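Local structure of NOL1/NOP2/sun family protein (Enterococcus faecium, 3M4X) at residues 237-247 with 273-284. The protein probably methylates ribosomal RNA, as a member of the NOL1/NOP2/sun family of RNA methyltransferases related to RsmB and RsmF. Sequence-based numbering, arbitrary orientation.
Sequences FAPEENEEIIS and WGSVAGLEKTIR
In the Rossmann-like methyltransferase domain, the loop entering helix 243-252 meets the connection leading into strand 283-285, and a buried salt bridge between Glu243 and Arg284 joins them. The carboxylate and guanidinium lie nearly coplanar, 16° apart, in a side-on pair: Arg284 NE reaches Glu243 OE2 at 2.7 Å, while Arg284 NH2 bonds Glu243 OE1 at 2.8 Å. Both oxygens use their syn lone pairs. The bend of Glu243 at chi2 (87°) turns its carboxylate to this edge, and OE2 also accepts a bond from Arg270 N.

The far end of the same guanidinium grips a main-chain oxygen: NH1 and NH2 of Arg284 converge on Phe237 O, at 3.0 Å from NH1. Four bonds thus fix its rotation. Trp273 points the rim of its indole, at CZ3, onto the centre of one guanidinium face; Asn242 OD1 approaches the opposite face, too poorly angled to NH2 for a hydrogen bond. Pro239 CG in turn packs on a face of the indole, a CH-pi contact 4.2 Å from the centroid of the Trp273 five-membered ring.

Farther along the helix, Ser247 OG links the two backbones. It donates to Glu243 O (2.7 Å), one turn back, and accepts from Ser275 N at 2.9 Å, nearly straight, with an N-H...O angle of 164°. Apolar packing fills in beside it, with Ile246 CG2 3.9 Å from Leu279 CD1 and Val276 CG2 against Ser247 CA. Bidentate carboxylate-guanidinium pairing, here extended to a loop carbonyl, ties a helix start to a strand in the antiparallel extension of the Rossmann-like methyltransferase sheet.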
ATOM      1  N   PHE A 237      -0.719  17.415 -13.511  1.00 38.87           N
ATOM      2  CA  PHE A 237      -1.510  18.636 -13.390  1.00 44.73           C
ATOM      3  C   PHE A 237      -2.540  18.780 -14.509  1.00 41.54           C
ATOM      4  O   PHE A 237      -3.475  19.579 -14.403  1.00 38.92           O
ATOM      5  CB  PHE A 237      -0.591  19.876 -13.383  1.00 45.24           C
ATOM      6  CG  PHE A 237       0.429  19.870 -12.280  1.00 44.72           C
ATOM      7  CD1 PHE A 237       1.778  19.684 -12.562  1.00 47.47           C
ATOM      8  CD2 PHE A 237       0.042  20.042 -10.961  1.00 44.09           C
ATOM      9  CE1 PHE A 237       2.724  19.676 -11.544  1.00 49.93           C
ATOM     10  CE2 PHE A 237       0.978  20.024  -9.935  1.00 44.73           C
ATOM     11  CZ  PHE A 237       2.325  19.845 -10.227  1.00 47.90           C
ATOM     12  N   ALA A 238      -2.373  18.016 -15.583  1.00 39.56           N
ATOM     13  CA  ALA A 238      -3.197  18.218 -16.778  1.00 38.47           C
ATOM     14  C   ALA A 238      -4.692  18.077 -16.524  1.00 37.47           C
ATOM     15  O   ALA A 238      -5.138  17.092 -15.931  1.00 40.52           O
ATOM     16  CB  ALA A 238      -2.755  17.291 -17.905  1.00 41.40           C
ATOM     17  N   PRO A 239      -5.471  19.080 -16.963  1.00 39.54           N
ATOM     18  CA  PRO A 239      -6.933  18.966 -16.965  1.00 36.51           C
ATOM     19  C   PRO A 239      -7.360  17.705 -17.690  1.00 36.72           C
ATOM     20  O   PRO A 239      -8.292  17.044 -17.243  1.00 38.12           O
ATOM     21  CB  PRO A 239      -7.382  20.197 -17.766  1.00 34.90           C
ATOM     22  CG  PRO A 239      -6.274  21.219 -17.491  1.00 39.88           C
ATOM     23  CD  PRO A 239      -5.008  20.408 -17.421  1.00 39.56           C
ATOM     24  N   GLU A 240      -6.690  17.375 -18.792  1.00 38.01           N
ATOM     25  CA  GLU A 240      -7.103  16.234 -19.608  1.00 42.52           C
ATOM     26  C   GLU A 240      -7.161  14.941 -18.790  1.00 40.56           C
ATOM     27  O   GLU A 240      -7.955  14.062 -19.085  1.00 36.79           O
ATOM     28  CB  GLU A 240      -6.205  16.064 -20.838  1.00 41.89           C
ATOM     29  CG  GLU A 240      -6.298  17.211 -21.863  1.00 42.92           C
ATOM     30  CD  GLU A 240      -5.464  18.429 -21.462  1.00 49.15           C
ATOM     31  OE1 GLU A 240      -4.797  18.394 -20.405  1.00 44.89           O
ATOM     32  OE2 GLU A 240      -5.471  19.428 -22.206  1.00 59.34           O
ATOM     33  N   GLU A 241      -6.339  14.851 -17.747  1.00 42.46           N
ATOM     34  CA  GLU A 241      -6.262  13.644 -16.920  1.00 42.27           C
ATOM     35  C   GLU A 241      -6.970  13.755 -15.574  1.00 38.41           C
ATOM     36  O   GLU A 241      -7.105  12.770 -14.859  1.00 32.65           O
ATOM     37  CB  GLU A 241      -4.807  13.249 -16.701  1.00 38.75           C
ATOM     38  CG  GLU A 241      -4.095  12.933 -17.987  1.00 42.79           C
ATOM     39  CD  GLU A 241      -2.613  12.904 -17.818  1.00 53.58           C
ATOM     40  OE1 GLU A 241      -1.956  13.914 -18.162  1.00 53.17           O
ATOM     41  OE2 GLU A 241      -2.105  11.875 -17.327  1.00 60.74           O
ATOM     42  N   ASN A 242      -7.422  14.957 -15.243  1.00 39.57           N
ATOM     43  CA  ASN A 242      -8.043  15.223 -13.962  1.00 37.25           C
ATOM     44  C   ASN A 242      -9.515  15.616 -14.105  1.00 36.57           C
ATOM     45  O   ASN A 242     -10.391  14.750 -14.124  1.00 43.50           O
ATOM     46  CB  ASN A 242      -7.260  16.309 -13.218  1.00 43.06           C
ATOM     47  CG  ASN A 242      -5.796  15.923 -12.970  1.00 47.05           C
ATOM     48  OD1 ASN A 242      -4.953  16.780 -12.693  1.00 47.16           O
ATOM     49  ND2 ASN A 242      -5.495  14.634 -13.071  1.00 43.15           N
ATOM     50  N   GLU A 243      -9.795  16.913 -14.192  1.00 34.79           N
ATOM     51  CA  GLU A 243     -11.187  17.369 -14.292  1.00 37.11           C
ATOM     52  C   GLU A 243     -11.937  16.774 -15.488  1.00 37.28           C
ATOM     53  O   GLU A 243     -13.150  16.583 -15.424  1.00 37.22           O
ATOM     54  CB  GLU A 243     -11.292  18.900 -14.368  1.00 32.79           C
ATOM     55  CG  GLU A 243     -10.927  19.650 -13.100  1.00 34.01           C
ATOM     56  CD  GLU A 243      -9.432  19.940 -12.990  1.00 42.29           C
ATOM     57  OE1 GLU A 243      -8.668  19.443 -13.843  1.00 44.92           O
ATOM     58  OE2 GLU A 243      -9.020  20.658 -12.045  1.00 39.43           O
ATOM     59  N   GLU A 244     -11.237  16.514 -16.589  1.00 37.47           N
ATOM     60  CA  GLU A 244     -11.922  16.006 -17.774  1.00 39.06           C
ATOM     61  C   GLU A 244     -12.273  14.531 -17.595  1.00 41.71           C
ATOM     62  O   GLU A 244     -13.327  14.095 -18.039  1.00 40.73           O
ATOM     63  CB  GLU A 244     -11.130  16.258 -19.063  1.00 36.78           C
ATOM     64  CG  GLU A 244     -11.091  17.735 -19.466  1.00 40.98           C
ATOM     65  CD  GLU A 244     -10.382  17.983 -20.804  1.00 46.64           C
ATOM     66  OE1 GLU A 244     -10.338  17.059 -21.639  1.00 51.79           O
ATOM     67  OE2 GLU A 244      -9.874  19.106 -21.020  1.00 47.09           O
ATOM     68  N   ILE A 245     -11.396  13.784 -16.920  1.00 40.56           N
ATOM     69  CA  ILE A 245     -11.684  12.405 -16.527  1.00 41.38           C
ATOM     70  C   ILE A 245     -12.891  12.300 -15.577  1.00 39.86           C
ATOM     71  O   ILE A 245     -13.767  11.455 -15.768  1.00 40.13           O
ATOM     72  CB  ILE A 245     -10.456  11.735 -15.878  1.00 42.64           C
ATOM     73  CG1 ILE A 245      -9.452  11.323 -16.955  1.00 41.34           C
ATOM     74  CG2 ILE A 245     -10.876  10.501 -15.080  1.00 41.83           C
ATOM     75  CD1 ILE A 245     -10.042  10.421 -18.035  1.00 35.37           C
ATOM     76  N   ILE A 246     -12.939  13.163 -14.561  1.00 33.77           N
ATOM     77  CA  ILE A 246     -14.089  13.202 -13.659  1.00 28.96           C
ATOM     78  C   ILE A 246     -15.407  13.589 -14.359  1.00 37.16           C
ATOM     79  O   ILE A 246     -16.469  13.061 -14.031  1.00 43.49           O
ATOM     80  CB  ILE A 246     -13.848  14.134 -12.460  1.00 32.48           C
ATOM     81  CG1 ILE A 246     -12.500  13.823 -11.803  1.00 30.77           C
ATOM     82  CG2 ILE A 246     -14.971  13.978 -11.444  1.00 32.57           C
ATOM     83  CD1 ILE A 246     -12.391  12.393 -11.337  1.00 30.69           C
ATOM     84  N   SER A 247     -15.341  14.515 -15.314  1.00 36.80           N
ATOM     85  CA  SER A 247     -16.520  14.893 -16.088  1.00 36.82           C
ATOM     86  C   SER A 247     -16.992  13.695 -16.882  1.00 31.31           C
ATOM     87  O   SER A 247     -18.160  13.349 -16.872  1.00 41.00           O
ATOM     88  CB  SER A 247     -16.183  16.036 -17.060  1.00 35.86           C
ATOM     89  OG  SER A 247     -15.658  17.144 -16.361  1.00 32.92           O
ATOM     90  N   TRP A 273     -12.139  23.798 -15.947  1.00 45.24           N
ATOM     91  CA  TRP A 273     -11.364  22.760 -16.630  1.00 45.46           C
ATOM     92  C   TRP A 273     -12.159  21.476 -16.896  1.00 47.18           C
ATOM     93  O   TRP A 273     -11.643  20.530 -17.492  1.00 51.53           O
ATOM     94  CB  TRP A 273     -10.076  22.449 -15.867  1.00 42.54           C
ATOM     95  CG  TRP A 273      -9.116  23.590 -15.861  1.00 46.53           C
ATOM     96  CD1 TRP A 273      -9.163  24.710 -16.653  1.00 42.99           C
ATOM     97  CD2 TRP A 273      -7.954  23.727 -15.040  1.00 50.07           C
ATOM     98  NE1 TRP A 273      -8.105  25.533 -16.367  1.00 49.21           N
ATOM     99  CE2 TRP A 273      -7.346  24.960 -15.378  1.00 52.05           C
ATOM    100  CE3 TRP A 273      -7.368  22.937 -14.044  1.00 42.33           C
ATOM    101  CZ2 TRP A 273      -6.179  25.419 -14.759  1.00 51.19           C
ATOM    102  CZ3 TRP A 273      -6.204  23.395 -13.431  1.00 48.95           C
ATOM    103  CH2 TRP A 273      -5.625  24.626 -13.792  1.00 49.60           C
ATOM    104  N   GLY A 274     -13.416  21.446 -16.467  1.00 46.47           N
ATOM    105  CA  GLY A 274     -14.259  20.277 -16.683  1.00 43.41           C
ATOM    106  C   GLY A 274     -15.540  20.625 -17.412  1.00 44.97           C
ATOM    107  O   GLY A 274     -15.646  21.704 -18.004  1.00 44.30           O
ATOM    108  N   SER A 275     -16.519  19.722 -17.377  1.00 46.61           N
ATOM    109  CA  SER A 275     -17.811  20.001 -17.994  1.00 41.49           C
ATOM    110  C   SER A 275     -19.004  19.566 -17.157  1.00 42.97           C
ATOM    111  O   SER A 275     -20.100  19.437 -17.685  1.00 42.36           O
ATOM    112  CB  SER A 275     -17.902  19.391 -19.396  1.00 46.69           C
ATOM    113  OG  SER A 275     -17.767  17.987 -19.376  1.00 43.51           O
ATOM    114  N   VAL A 276     -18.803  19.346 -15.860  1.00 43.15           N
ATOM    115  CA  VAL A 276     -19.915  18.982 -14.988  1.00 42.66           C
ATOM    116  C   VAL A 276     -19.822  19.757 -13.687  1.00 37.96           C
ATOM    117  O   VAL A 276     -18.788  20.330 -13.393  1.00 39.36           O
ATOM    118  CB  VAL A 276     -19.952  17.458 -14.681  1.00 32.26           C
ATOM    119  CG1 VAL A 276     -19.992  16.666 -15.972  1.00 38.05           C
ATOM    120  CG2 VAL A 276     -18.739  17.045 -13.821  1.00 29.12           C
ATOM    121  N   ALA A 277     -20.901  19.759 -12.913  1.00 37.41           N
ATOM    122  CA  ALA A 277     -20.924  20.434 -11.625  1.00 38.32           C
ATOM    123  C   ALA A 277     -20.072  19.679 -10.610  1.00 44.37           C
ATOM    124  O   ALA A 277     -19.682  18.538 -10.847  1.00 48.88           O
ATOM    125  CB  ALA A 277     -22.364  20.539 -11.123  1.00 41.86           C
ATOM    126  N   GLY A 278     -19.787  20.330  -9.485  1.00 45.55           N
ATOM    127  CA  GLY A 278     -19.171  19.694  -8.328  1.00 42.33           C
ATOM    128  C   GLY A 278     -17.667  19.507  -8.330  1.00 38.98           C
ATOM    129  O   GLY A 278     -17.106  18.957  -7.383  1.00 41.52           O
ATOM    130  N   LEU A 279     -17.013  19.942  -9.397  1.00 37.59           N
ATOM    131  CA  LEU A 279     -15.574  19.756  -9.553  1.00 37.50           C
ATOM    132  C   LEU A 279     -14.733  20.392  -8.427  1.00 40.79           C
ATOM    133  O   LEU A 279     -13.613  19.964  -8.144  1.00 40.21           O
ATOM    134  CB  LEU A 279     -15.141  20.291 -10.917  1.00 37.35           C
ATOM    135  CG  LEU A 279     -14.885  19.282 -12.049  1.00 41.17           C
ATOM    136  CD1 LEU A 279     -15.285  17.862 -11.698  1.00 41.74           C
ATOM    137  CD2 LEU A 279     -15.520  19.726 -13.368  1.00 30.10           C
ATOM    138  N   GLU A 280     -15.282  21.412  -7.786  1.00 39.76           N
ATOM    139  CA  GLU A 280     -14.596  22.079  -6.694  1.00 41.06           C
ATOM    140  C   GLU A 280     -14.397  21.144  -5.502  1.00 40.06           C
ATOM    141  O   GLU A 280     -13.580  21.419  -4.621  1.00 43.57           O
ATOM    142  CB  GLU A 280     -15.381  23.324  -6.264  1.00 39.68           C
ATOM    143  CG  GLU A 280     -16.746  23.017  -5.651  1.00 45.93           C
ATOM    144  CD  GLU A 280     -17.859  22.805  -6.684  1.00 51.01           C
ATOM    145  OE1 GLU A 280     -17.599  22.868  -7.910  1.00 52.80           O
ATOM    146  OE2 GLU A 280     -19.010  22.589  -6.254  1.00 51.48           O
ATOM    147  N   LYS A 281     -15.152  20.049  -5.480  1.00 40.37           N
ATOM    148  CA  LYS A 281     -15.056  19.046  -4.418  1.00 39.96           C
ATOM    149  C   LYS A 281     -13.875  18.121  -4.627  1.00 33.96           C
ATOM    150  O   LYS A 281     -13.536  17.340  -3.746  1.00 36.13           O
ATOM    151  CB  LYS A 281     -16.322  18.193  -4.356  1.00 38.84           C
ATOM    152  CG  LYS A 281     -17.577  18.935  -3.951  1.00 43.69           C
ATOM    153  CD  LYS A 281     -18.790  18.017  -4.099  1.00 47.65           C
ATOM    154  CE  LYS A 281     -20.073  18.821  -4.217  1.00 56.21           C
ATOM    155  NZ  LYS A 281     -21.186  17.986  -4.740  1.00 60.49           N
ATOM    156  N   THR A 282     -13.277  18.173  -5.811  1.00 34.55           N
ATOM    157  CA  THR A 282     -12.044  17.440  -6.051  1.00 34.86           C
ATOM    158  C   THR A 282     -10.848  18.271  -5.558  1.00 38.46           C
ATOM    159  O   THR A 282     -10.960  19.483  -5.355  1.00 38.51           O
ATOM    160  CB  THR A 282     -11.903  17.028  -7.531  1.00 35.12           C
ATOM    161  OG1 THR A 282     -11.633  18.179  -8.340  1.00 41.14           O
ATOM    162  CG2 THR A 282     -13.205  16.349  -8.022  1.00 25.68           C
ATOM    163  N   ILE A 283      -9.716  17.609  -5.349  1.00 38.78           N
ATOM    164  CA  ILE A 283      -8.584  18.211  -4.648  1.00 37.29           C
ATOM    165  C   ILE A 283      -7.376  18.334  -5.545  1.00 36.17           C
ATOM    166  O   ILE A 283      -6.977  17.372  -6.195  1.00 35.39           O
ATOM    167  CB  ILE A 283      -8.132  17.340  -3.470  1.00 33.66           C
ATOM    168  CG1 ILE A 283      -9.161  17.349  -2.341  1.00 33.43           C
ATOM    169  CG2 ILE A 283      -6.758  17.778  -2.970  1.00 33.14           C
ATOM    170  CD1 ILE A 283      -8.774  16.403  -1.200  1.00 38.44           C
ATOM    171  N   ARG A 284      -6.787  19.520  -5.560  1.00 38.74           N
ATOM    172  CA  ARG A 284      -5.524  19.720  -6.246  1.00 41.11           C
ATOM    173  C   ARG A 284      -4.430  20.078  -5.259  1.00 38.70           C
ATOM    174  O   ARG A 284      -4.652  20.802  -4.294  1.00 37.65           O
ATOM    175  CB  ARG A 284      -5.635  20.797  -7.333  1.00 35.32           C
ATOM    176  CG  ARG A 284      -6.082  20.247  -8.684  1.00 36.36           C
ATOM    177  CD  ARG A 284      -6.264  21.366  -9.705  1.00 36.10           C
ATOM    178  NE  ARG A 284      -6.571  20.858 -11.039  1.00 35.81           N
ATOM    179  CZ  ARG A 284      -5.659  20.485 -11.938  1.00 40.83           C
ATOM    180  NH1 ARG A 284      -4.360  20.559 -11.662  1.00 39.04           N
ATOM    181  NH2 ARG A 284      -6.051  20.032 -13.121  1.00 40.12           N
TER